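Local atomic coordinates of TrwG component of type IV secretion system (Bartonella birtlesii, PDB entry 4JF8), a protein that probably serves as a VirB8-like inner-membrane component of the Trw type IV secretion system, this chain being its NTF2-like domain. Residues 51-56 / 167-172; 85-88 / 92-95. All blocks are in the same frame, centred on the assembly; numbering follows the deposited sequence.

Contact 1: residues 51-56 / 167-172; sequences QYVLNR and TSYRTD. With EDO (1,2-ethanediol), chain C.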
loop_
_atom_site.group_PDB
_atom_site.type_symbol
_atom_site.label_atom_id
_atom_site.label_comp_id
_atom_site.label_asym_id
_atom_site.label_seq_id
_atom_site.Cartn_x
_atom_site.Cartn_y
_atom_site.Cartn_z
ATOM N N GLN A 51 -6.059 -5.789 0.893
ATOM C CA GLN A 51 -5.771 -4.383 0.648
ATOM C C GLN A 51 -7.080 -3.604 0.602
ATOM O O GLN A 51 -7.187 -2.498 1.149
ATOM C CB GLN A 51 -5.046 -4.227 -0.680
ATOM C CG GLN A 51 -4.673 -2.784 -0.964
ATOM C CD GLN A 51 -3.814 -2.586 -2.205
ATOM O OE1 GLN A 51 -4.184 -1.865 -3.129
ATOM N NE2 GLN A 51 -2.677 -3.238 -2.234
ATOM N N TYR A 52 -8.107 -4.162 -0.038
ATOM C CA TYR A 52 -9.371 -3.471 -0.153
ATOM C C TYR A 52 -10.032 -3.222 1.198
ATOM O O TYR A 52 -10.411 -2.089 1.508
ATOM C CB TYR A 52 -10.331 -4.235 -1.081
ATOM C CG TYR A 52 -11.531 -3.394 -1.468
ATOM C CD1 TYR A 52 -11.408 -2.436 -2.473
ATOM C CD2 TYR A 52 -12.754 -3.486 -0.791
ATOM C CE1 TYR A 52 -12.467 -1.618 -2.830
ATOM C CE2 TYR A 52 -13.816 -2.675 -1.145
ATOM C CZ TYR A 52 -13.662 -1.732 -2.146
ATOM O OH TYR A 52 -14.760 -0.949 -2.504
ATOM N N VAL A 53 -10.164 -4.267 2.002
ATOM C CA VAL A 53 -10.835 -4.129 3.278
ATOM C C VAL A 53 -10.056 -3.188 4.189
ATOM O O VAL A 53 -10.640 -2.330 4.857
ATOM C CB VAL A 53 -11.110 -5.500 3.933
ATOM C CG1 VAL A 53 -11.628 -5.310 5.354
ATOM C CG2 VAL A 53 -12.134 -6.284 3.116
ATOM N N LEU A 54 -8.737 -3.329 4.236
ATOM C CA LEU A 54 -7.950 -2.457 5.104
ATOM C C LEU A 54 -8.095 -1.009 4.664
ATOM O O LEU A 54 -8.221 -0.104 5.502
ATOM C CB LEU A 54 -6.473 -2.857 5.106
ATOM C CG LEU A 54 -6.150 -4.156 5.851
ATOM C CD1 LEU A 54 -4.671 -4.473 5.713
ATOM C CD2 LEU A 54 -6.539 -4.044 7.324
ATOM N N ASN A 55 -8.034 -0.742 3.371
ATOM C CA ASN A 55 -8.075 0.653 2.921
ATOM C C ASN A 55 -9.466 1.257 3.017
ATOM O O ASN A 55 -9.584 2.455 3.262
ATOM C CB ASN A 55 -7.486 0.803 1.522
ATOM C CG ASN A 55 -5.988 0.824 1.545
ATOM O OD1 ASN A 55 -5.382 1.881 1.735
ATOM N ND2 ASN A 55 -5.366 -0.312 1.338
ATOM N N ARG A 56 -10.498 0.449 2.876
ATOM C CA ARG A 56 -11.867 0.966 2.893
ATOM C C ARG A 56 -12.388 1.171 4.309
ATOM O O ARG A 56 -13.078 2.154 4.585
ATOM C CB ARG A 56 -12.801 0.037 2.112
ATOM C CG ARG A 56 -14.238 0.534 2.128
ATOM C CD ARG A 56 -15.104 -0.069 1.073
ATOM N NE ARG A 56 -16.509 0.306 1.232
ATOM C CZ ARG A 56 -17.436 0.226 0.287
ATOM N NH1 ARG A 56 -17.132 -0.140 -0.957
ATOM N NH2 ARG A 56 -18.694 0.549 0.574
ATOM N N THR A 167 -16.791 -5.405 -7.376
ATOM C CA THR A 167 -18.044 -5.197 -8.106
ATOM C C THR A 167 -19.245 -5.118 -7.178
ATOM O O THR A 167 -20.301 -4.627 -7.575
ATOM C CB THR A 167 -18.277 -6.332 -9.114
ATOM O OG1 THR A 167 -18.320 -7.575 -8.393
ATOM C CG2 THR A 167 -17.163 -6.347 -10.160
ATOM N N SER A 168 -19.086 -5.607 -5.951
ATOM C CA SER A 168 -20.106 -5.471 -4.905
ATOM C C SER A 168 -19.428 -5.558 -3.556
ATOM O O SER A 168 -18.473 -6.297 -3.395
ATOM C CB SER A 168 -21.217 -6.524 -5.049
ATOM O OG SER A 168 -20.753 -7.818 -4.822
ATOM N N TYR A 169 -19.932 -4.813 -2.586
ATOM C CA TYR A 169 -19.336 -4.805 -1.260
ATOM C C TYR A 169 -20.385 -4.440 -0.234
ATOM O O TYR A 169 -20.980 -3.376 -0.317
ATOM C CB TYR A 169 -18.181 -3.810 -1.209
ATOM C CG TYR A 169 -17.436 -3.792 0.093
ATOM C CD1 TYR A 169 -16.316 -4.591 0.272
ATOM C CD2 TYR A 169 -17.805 -2.961 1.142
ATOM C CE1 TYR A 169 -15.599 -4.567 1.445
ATOM C CE2 TYR A 169 -17.097 -2.934 2.313
ATOM C CZ TYR A 169 -15.986 -3.740 2.464
ATOM O OH TYR A 169 -15.237 -3.738 3.621
ATOM N N ARG A 170 -20.544 -5.300 0.753
ATOM C CA ARG A 170 -21.342 -4.987 1.926
ATOM C C ARG A 170 -20.649 -5.514 3.155
ATOM O O ARG A 170 -19.836 -6.448 3.071
ATOM C CB ARG A 170 -22.752 -5.590 1.834
ATOM C CG ARG A 170 -22.780 -7.098 1.716
ATOM C CD ARG A 170 -24.203 -7.661 1.682
ATOM N NE ARG A 170 -24.945 -7.335 2.895
ATOM C CZ ARG A 170 -26.092 -6.656 2.974
ATOM N NH1 ARG A 170 -26.763 -6.252 1.899
ATOM N NH2 ARG A 170 -26.590 -6.421 4.176
ATOM N N THR A 171 -20.970 -4.920 4.308
ATOM C CA THR A 171 -20.510 -5.420 5.612
ATOM C C THR A 171 -21.717 -5.673 6.497
ATOM O O THR A 171 -22.751 -5.015 6.364
ATOM C CB THR A 171 -19.542 -4.445 6.301
ATOM O OG1 THR A 171 -20.188 -3.183 6.445
ATOM C CG2 THR A 171 -18.290 -4.278 5.496
ATOM N N ASP A 172 -21.583 -6.691 7.348
ATOM C CA ASP A 172 -22.638 -7.078 8.282
ATOM C C ASP A 172 -21.990 -7.560 9.573
ATOM O O ASP A 172 -20.862 -8.027 9.569
ATOM C CB ASP A 172 -23.437 -8.225 7.684
ATOM C CG ASP A 172 -24.188 -7.828 6.421
ATOM O OD1 ASP A 172 -25.269 -7.205 6.505
ATOM O OD2 ASP A 172 -23.688 -8.100 5.299
HETATM C C1 EDO C . -11.169 5.200 4.777
HETATM O O1 EDO C . -12.530 4.787 4.982
HETATM C C2 EDO C . -10.988 5.748 3.388
HETATM O O2 EDO C . -11.073 4.663 2.511
HETATM O O HOH W 1 -20.166 -0.814 -1.403
#
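With CG anti to the backbone N in both R56 (chi1 179°) and Y169 (chi1 -176°), the two side chains leave helix and strand toward each other and slide past in opposite directions. R56 stays extended from CG to NE, which sets its CD over one face of the Y169 ring, near the rim, in a CH-pi contact 4.0 Å from the centroid. The same course brings CD2 of Y169 over the centre of the guanidinium, 3.3 Å from CZ of R56, the two planes 27° apart. Y52 turns an edge toward the face of Y169 in an offset edge-to-face pair, its CE2 3.5 Å from CD1 of Y169. In the VirB8 fold, of the NTF2 clan, a helix packs on the antiparallel sheet; here helix 42-57 meets the edge strand 164-173 near the centre of the chain. NH1 of R56 donates to OH of Y52 over 2.9 Å, with the acceptor in the guanidinium plane, which limits its rotation; that hydroxyl is further bonded to S75. A water accepts from NH2 of R56 and donates to O of Y169. At the far end of the ring, E57 holds the Y169 hydroxyl, while CG2 of V53 lies 4.0 Å from OH of Y169.

Contact 2: residues 85-88 / 92-95; sequences KIYE and ARDK. With EDO (1,2-ethanediol), chain C; EDO (1,2-ethanediol), chain E.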
loop_
_atom_site.group_PDB
_atom_site.type_symbol
_atom_site.label_atom_id
_atom_site.label_comp_id
_atom_site.label_asym_id
_atom_site.label_seq_id
_atom_site.Cartn_x
_atom_site.Cartn_y
_atom_site.Cartn_z
ATOM N N LYS A 85 -20.324 8.045 -0.703
ATOM C CA LYS A 85 -21.379 8.584 0.165
ATOM C C LYS A 85 -20.974 8.581 1.636
ATOM O O LYS A 85 -21.431 9.433 2.397
ATOM C CB LYS A 85 -22.688 7.825 -0.031
ATOM C CG LYS A 85 -23.326 8.092 -1.377
ATOM C CD LYS A 85 -24.690 7.442 -1.494
ATOM C CE LYS A 85 -25.219 7.491 -2.916
ATOM N NZ LYS A 85 -24.869 8.717 -3.697
ATOM N N ILE A 86 -20.094 7.668 2.040
ATOM C CA ILE A 86 -19.582 7.663 3.418
ATOM C C ILE A 86 -18.908 8.999 3.753
ATOM O O ILE A 86 -18.900 9.422 4.907
ATOM C CB ILE A 86 -18.584 6.492 3.624
ATOM C CG1 ILE A 86 -19.302 5.144 3.442
ATOM C CG2 ILE A 86 -17.912 6.556 4.991
ATOM C CD1 ILE A 86 -18.389 3.948 3.418
ATOM N N TYR A 87 -18.338 9.651 2.733
ATOM C CA TYR A 87 -17.594 10.910 2.841
ATOM C C TYR A 87 -18.332 12.105 2.247
ATOM O O TYR A 87 -17.706 13.107 1.892
ATOM C CB TYR A 87 -16.174 10.714 2.224
ATOM C CG TYR A 87 -15.402 9.725 3.070
ATOM C CD1 TYR A 87 -14.816 10.143 4.250
ATOM C CD2 TYR A 87 -15.340 8.371 2.757
ATOM C CE1 TYR A 87 -14.151 9.255 5.075
ATOM C CE2 TYR A 87 -14.676 7.460 3.584
ATOM C CZ TYR A 87 -14.095 7.923 4.758
ATOM O OH TYR A 87 -13.461 7.087 5.650
ATOM N N GLU A 88 -19.654 12.018 2.206
ATOM C CA GLU A 88 -20.464 13.136 1.718
ATOM C C GLU A 88 -21.520 13.479 2.748
ATOM O O GLU A 88 -21.952 12.637 3.537
ATOM C CB GLU A 88 -21.114 12.764 0.381
ATOM C CG GLU A 88 -20.105 12.698 -0.764
ATOM C CD GLU A 88 -20.618 12.005 -2.020
ATOM O OE1 GLU A 88 -21.720 11.440 -2.005
ATOM O OE2 GLU A 88 -19.911 12.006 -3.046
ATOM N N ALA A 92 -20.659 13.105 6.927
ATOM C CA ALA A 92 -19.446 12.611 6.252
ATOM C C ALA A 92 -18.428 12.196 7.297
ATOM O O ALA A 92 -18.139 12.947 8.232
ATOM C CB ALA A 92 -18.839 13.662 5.362
ATOM N N ARG A 93 -17.869 11.007 7.140
ATOM C CA ARG A 93 -17.023 10.428 8.193
ATOM C C ARG A 93 -15.797 11.292 8.503
ATOM O O ARG A 93 -15.433 11.457 9.674
ATOM C CB ARG A 93 -16.613 9.008 7.824
ATOM C CG ARG A 93 -15.792 8.303 8.893
ATOM C CD ARG A 93 -15.548 6.843 8.575
ATOM N NE ARG A 93 -16.803 6.080 8.570
ATOM C CZ ARG A 93 -16.964 4.887 8.011
ATOM N NH1 ARG A 93 -15.982 4.257 7.403
ATOM N NH2 ARG A 93 -18.175 4.328 8.062
ATOM N N ASP A 94 -15.193 11.892 7.485
ATOM C CA ASP A 94 -14.053 12.780 7.714
ATOM C C ASP A 94 -14.444 14.052 8.444
ATOM O O ASP A 94 -13.656 14.572 9.232
ATOM C CB ASP A 94 -13.310 13.106 6.406
ATOM C CG ASP A 94 -14.174 13.836 5.385
ATOM O OD1 ASP A 94 -15.368 13.515 5.256
ATOM O OD2 ASP A 94 -13.625 14.758 4.751
ATOM N N LYS A 95 -15.650 14.558 8.194
ATOM C CA LYS A 95 -16.123 15.770 8.868
ATOM C C LYS A 95 -16.389 15.462 10.334
ATOM O O LYS A 95 -16.069 16.261 11.234
ATOM C CB LYS A 95 -17.420 16.266 8.211
HETATM C C1 EDO C . -11.169 5.200 4.777
HETATM O O1 EDO C . -12.530 4.787 4.982
HETATM C C2 EDO C . -10.988 5.748 3.388
HETATM O O2 EDO C . -11.073 4.663 2.511
HETATM C C1 EDO E . -18.496 7.894 11.784
HETATM O O1 EDO E . -18.920 7.659 10.438
HETATM C C2 EDO E . -17.909 6.593 12.319
HETATM O O2 EDO E . -18.894 5.555 12.271
HETATM O O HOH W 2 -16.540 15.129 3.356
#
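One face of the R93 guanidinium carries CG2 of I86, which sits over its centre 3.6 Å from CZ of R93, and at the guanidinium edge an ethanediol oxygen, probably from the crystallisation liquor, takes a hydrogen bond from NE. The Y87 ring has the D94 side chain at its edge, with OD1 of D94 3.6 Å from CD1 of Y87. Together these groups join a type I beta turn, K85 to E88, at the surface after helix 77-85, to the start of helix 93-97, for which A92 is the N-cap residue. One backbone bond crosses the contact: N of R93 donates to O of I86 over 2.9 Å at 161°. R93 is bent at chi3 (-65°), which brings its guanidinium alongside I86, the two side chains pointing the same way. CB of R93 lies obliquely 3.7 Å from CE1 of Y87. CB of A92 packs against the turn itself, 3.5 Å from the carbonyl C of Y87. Y59, from a loop, touches Y87, R93 and D94. A water bridges the segments, donating to O of Y87 and to OD1 of D94. The Y87 hydroxyl donates to O1 of a second ethanediol, 2.6 Å from OH of Y87.

Overall arrangement
From the N terminus, the chain first runs through helix 42-57, which holds residues 51-56, and then through helices 64-73 and 77-85. Contact 2 closes a short loop where 85-88 meets 92-95 with three residues between them, joining the end of helix 77-85 to helix 93-97. Three strands and helix 154-159 follow before strand 164-173 returns to helix 42-57, so contact 1 closes a loop spanning 110 residues, and contact 2 lies wholly within it. Contact 1 ties helix to sheet near the chain centre; contact 2 is peripheral. Their centres are 16 Å apart and their nearest atoms about 4 Å, yet one ethanediol bonds to both.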